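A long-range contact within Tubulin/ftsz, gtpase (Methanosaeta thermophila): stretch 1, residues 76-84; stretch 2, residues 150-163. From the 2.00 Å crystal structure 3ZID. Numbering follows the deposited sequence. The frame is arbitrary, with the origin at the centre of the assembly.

Stretch 1 76-84: GANRSKGKQ
Stretch 2, residues 150-163: TIYLQNAAFCLREM

Stretch 2 is one continuous helix, residues 150-163, with phi/psi near -60/-45. Stretch 1 enters as a loop and becomes helical at Arg 79. Gly 76 (59/-132) has the positive phi that favours glycine, Ala 77 sits at -105/18, and Asn 78 at -87/103 is the N-cap. The axes approach no closer than 12.5 Å, and their N-to-C directions differ by 47°; the distance between the axes is bridged by long side chains at Arg 79 and Lys 83, while at the loop end a methyl is enough. Register is set by two CA pairs: Ala 77 CA to Ile 151 CA at 7.2 Å and Arg 79 CA to Asn 155 CA at 7.1 Å.

Asn 78 points away from stretch 2 and caps its own helix. With chi1 t and chi2 -27°, Asn 78 OD1 accepts from Lys 81 N at 3.2 Å and, weakly, from Ser 80 N at 2.9 Å, serving amides that lack a partner one turn earlier. Its neighbour Ala 77 points toward stretch 2, where Ala 77 CB lies 3.7 Å from Ile 151 CG2 and 4.3 Å from Tyr 152 CE1. Ile 151 is m, m; Tyr 152 starts away, but chi1 m brings its ring nearer.

Asn 155 reads the loop backbone. Its CB points sideways, yet chi1 -77° (m) and chi2 -12° bring the amide round so that Asn 155 ND2 donates to Ala 77 O at 2.8 Å. A water bridges the two stretches, donating to Ala 77 O at 3.0 Å and to Asn 155 OD1 at 2.7 Å while accepting from Arg 79 N at 3.0 Å. This first helical amide is thus tied to the partner helix through solvent.

Arg 79 supplies the largest buried area and fits as a knob among Asn 155, Phe 158, Cys 159 and Glu 162. Chi1 m and chi2 t extend it toward stretch 2; chi3 at 22°, between wells, and chi4 at 90° then turn the guanidinium so that one face lies over Asn 155 O, Phe 158 C and Cys 159 CB. Arg 79 CD passes 3.3 Å from Asn 155 OD1, and Arg 79 NH1 is 3.8 Å from Cys 159 CB, with Cys 159 in t. Glu 162 lies instead at the guanidinium edge, near its plane, giving a salt bridge of 2.8 Å from Arg 79 NH2 to Glu 162 OE2.

Lys 83, one turn after Arg 79, meets the same oxygen: Lys 83 NZ donates to Glu 162 OE2 at 2.6 Å in a second salt bridge. Its chain is m, t, t, t, almost fully extended, and Glu 162 reaches out with m, t and chi3 11°. At the C-terminal end of the contact, Lys 83 and Arg 79, one extended and the other bent at chi3, thus meet the same OE2 of Glu 162.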

# COMPACT_ATOMS: atom_id res chain seq x y z
N GLY A 76 -8.74 17.46 -5.15
CA GLY A 76 -9.51 16.46 -5.86
C GLY A 76 -8.64 15.30 -6.31
O GLY A 76 -7.85 14.78 -5.54
N ALA A 77 -8.78 14.90 -7.56
CA ALA A 77 -7.94 13.81 -8.07
C ALA A 77 -6.84 14.36 -8.98
O ALA A 77 -6.22 13.61 -9.74
CB ALA A 77 -8.79 12.78 -8.81
N ASN A 78 -6.59 15.66 -8.87
CA ASN A 78 -5.59 16.33 -9.69
C ASN A 78 -4.20 16.27 -9.07
O ASN A 78 -3.90 17.02 -8.14
CB ASN A 78 -6.00 17.79 -9.91
CG ASN A 78 -5.15 18.51 -10.95
OD1 ASN A 78 -3.98 18.18 -11.17
ND2 ASN A 78 -5.74 19.50 -11.58
N ARG A 79 -3.35 15.40 -9.59
CA ARG A 79 -2.01 15.21 -9.04
C ARG A 79 -1.13 16.45 -9.20
O ARG A 79 -0.26 16.70 -8.37
CB ARG A 79 -1.36 13.96 -9.63
CG ARG A 79 -2.06 12.69 -9.13
CD ARG A 79 -1.48 11.39 -9.67
NE ARG A 79 -0.10 11.49 -10.15
CZ ARG A 79 0.98 11.28 -9.39
NH1 ARG A 79 0.86 11.00 -8.11
NH2 ARG A 79 2.18 11.37 -9.94
N SER A 80 -1.36 17.23 -10.26
CA SER A 80 -0.58 18.45 -10.45
C SER A 80 -0.84 19.41 -9.30
O SER A 80 0.10 19.97 -8.72
CB SER A 80 -0.91 19.14 -11.78
OG SER A 80 -0.17 18.59 -12.86
N LYS A 81 -2.11 19.58 -8.95
CA LYS A 81 -2.46 20.45 -7.85
C LYS A 81 -1.95 19.87 -6.54
O LYS A 81 -1.51 20.59 -5.64
CB LYS A 81 -3.97 20.66 -7.80
CG LYS A 81 -4.45 21.61 -8.89
CD LYS A 81 -5.72 22.33 -8.48
CE LYS A 81 -5.77 23.72 -9.11
NZ LYS A 81 -7.01 24.46 -8.74
N GLY A 82 -1.98 18.55 -6.45
CA GLY A 82 -1.46 17.88 -5.28
C GLY A 82 -0.00 18.21 -5.08
O GLY A 82 0.42 18.56 -3.98
N LYS A 83 0.78 18.08 -6.15
CA LYS A 83 2.20 18.37 -6.08
C LYS A 83 2.46 19.81 -5.69
O LYS A 83 3.34 20.08 -4.86
CB LYS A 83 2.87 18.04 -7.41
CG LYS A 83 2.91 16.55 -7.70
CD LYS A 83 3.44 16.28 -9.09
CE LYS A 83 3.58 14.79 -9.32
NZ LYS A 83 3.99 14.49 -10.72
N GLN A 84 1.70 20.74 -6.27
CA GLN A 84 1.83 22.16 -5.92
C GLN A 84 1.51 22.37 -4.45
O GLN A 84 2.25 23.03 -3.72
CB GLN A 84 0.91 23.05 -6.78
CG GLN A 84 1.35 23.20 -8.23
CD GLN A 84 0.32 23.93 -9.08
OE1 GLN A 84 -0.84 24.10 -8.69
NE2 GLN A 84 0.73 24.35 -10.27
N THR A 150 -11.32 6.58 -15.22
CA THR A 150 -10.14 6.86 -16.02
C THR A 150 -9.05 7.59 -15.26
O THR A 150 -7.87 7.26 -15.39
CB THR A 150 -10.52 7.72 -17.24
OG1 THR A 150 -11.60 7.09 -17.95
CG2 THR A 150 -9.34 7.92 -18.16
N ILE A 151 -9.44 8.62 -14.51
CA ILE A 151 -8.50 9.43 -13.74
C ILE A 151 -7.81 8.60 -12.67
O ILE A 151 -6.61 8.73 -12.45
CB ILE A 151 -9.19 10.64 -13.10
CG1 ILE A 151 -9.57 11.63 -14.20
CG2 ILE A 151 -8.25 11.35 -12.15
CD1 ILE A 151 -8.37 12.12 -15.01
N TYR A 152 -8.58 7.76 -12.00
CA TYR A 152 -8.04 6.89 -10.97
C TYR A 152 -6.95 5.98 -11.56
O TYR A 152 -5.86 5.84 -10.97
CB TYR A 152 -9.16 6.09 -10.33
CG TYR A 152 -9.91 6.87 -9.27
CD1 TYR A 152 -9.47 8.14 -8.87
CD2 TYR A 152 -11.07 6.37 -8.69
CE1 TYR A 152 -10.16 8.86 -7.89
CE2 TYR A 152 -11.76 7.10 -7.73
CZ TYR A 152 -11.30 8.34 -7.33
OH TYR A 152 -11.99 9.05 -6.38
N LEU A 153 -7.23 5.39 -12.71
CA LEU A 153 -6.26 4.50 -13.35
C LEU A 153 -5.01 5.24 -13.82
O LEU A 153 -3.90 4.74 -13.69
CB LEU A 153 -6.88 3.73 -14.50
CG LEU A 153 -8.10 2.88 -14.16
CD1 LEU A 153 -8.60 2.18 -15.42
CD2 LEU A 153 -7.74 1.87 -13.09
N GLN A 154 -5.20 6.43 -14.36
CA GLN A 154 -4.08 7.23 -14.84
C GLN A 154 -3.18 7.68 -13.72
O GLN A 154 -1.97 7.62 -13.83
CB GLN A 154 -4.57 8.47 -15.57
CG GLN A 154 -5.34 8.25 -16.84
CD GLN A 154 -5.75 9.56 -17.45
OE1 GLN A 154 -5.35 10.63 -16.96
NE2 GLN A 154 -6.57 9.51 -18.49
N ASN A 155 -3.80 8.16 -12.64
CA ASN A 155 -3.09 8.61 -11.47
C ASN A 155 -2.27 7.46 -10.91
O ASN A 155 -1.12 7.64 -10.50
CB ASN A 155 -4.09 9.08 -10.41
CG ASN A 155 -4.64 10.46 -10.71
OD1 ASN A 155 -4.14 11.16 -11.57
ND2 ASN A 155 -5.68 10.85 -9.96
N ALA A 156 -2.89 6.27 -10.88
CA ALA A 156 -2.24 5.07 -10.35
C ALA A 156 -0.95 4.78 -11.09
O ALA A 156 0.10 4.60 -10.48
CB ALA A 156 -3.18 3.89 -10.43
N ALA A 157 -1.02 4.79 -12.41
CA ALA A 157 0.13 4.46 -13.25
C ALA A 157 1.30 5.40 -13.00
O ALA A 157 2.43 4.94 -12.85
CB ALA A 157 -0.26 4.47 -14.73
N PHE A 158 1.03 6.70 -12.98
CA PHE A 158 2.09 7.67 -12.74
C PHE A 158 2.61 7.70 -11.30
O PHE A 158 3.78 8.01 -11.06
CB PHE A 158 1.68 9.06 -13.19
CG PHE A 158 1.49 9.16 -14.67
CD1 PHE A 158 2.58 9.02 -15.52
CD2 PHE A 158 0.25 9.41 -15.20
CE1 PHE A 158 2.41 9.11 -16.89
CE2 PHE A 158 0.07 9.51 -16.56
CZ PHE A 158 1.16 9.37 -17.41
N CYS A 159 1.72 7.44 -10.36
CA CYS A 159 2.13 7.40 -8.96
C CYS A 159 3.10 6.25 -8.72
O CYS A 159 4.14 6.43 -8.08
CB CYS A 159 0.93 7.25 -8.04
SG CYS A 159 1.41 7.12 -6.30
N LEU A 160 2.74 5.07 -9.21
CA LEU A 160 3.60 3.90 -9.05
C LEU A 160 4.99 4.13 -9.65
O LEU A 160 6.01 3.70 -9.09
CB LEU A 160 2.95 2.64 -9.63
CG LEU A 160 1.78 2.08 -8.81
CD1 LEU A 160 0.97 1.07 -9.63
CD2 LEU A 160 2.30 1.46 -7.50
N ARG A 161 5.03 4.81 -10.80
CA ARG A 161 6.30 5.18 -11.40
C ARG A 161 7.14 6.05 -10.49
O ARG A 161 8.33 5.77 -10.29
CB ARG A 161 6.10 5.86 -12.76
CG ARG A 161 5.72 4.90 -13.86
CD ARG A 161 5.23 5.61 -15.12
NE ARG A 161 6.28 6.39 -15.79
CZ ARG A 161 6.17 6.88 -17.02
NH1 ARG A 161 5.06 6.66 -17.71
NH2 ARG A 161 7.16 7.57 -17.56
N GLU A 162 6.54 7.10 -9.93
CA GLU A 162 7.29 7.97 -9.03
C GLU A 162 7.79 7.27 -7.77
O GLU A 162 8.88 7.59 -7.29
CB GLU A 162 6.47 9.19 -8.63
CG GLU A 162 6.26 10.18 -9.75
CD GLU A 162 5.27 11.26 -9.38
OE1 GLU A 162 4.89 11.34 -8.18
OE2 GLU A 162 4.88 12.04 -10.27
N MET A 163 7.00 6.33 -7.25
CA MET A 163 7.37 5.56 -6.05
C MET A 163 8.66 4.78 -6.27
O MET A 163 9.57 4.81 -5.45
CB MET A 163 6.26 4.57 -5.68
CG MET A 163 5.09 5.13 -4.88
SD MET A 163 5.57 5.94 -3.34
CE MET A 163 3.96 6.09 -2.60
O HOH W 1 -4.24 13.83 -11.98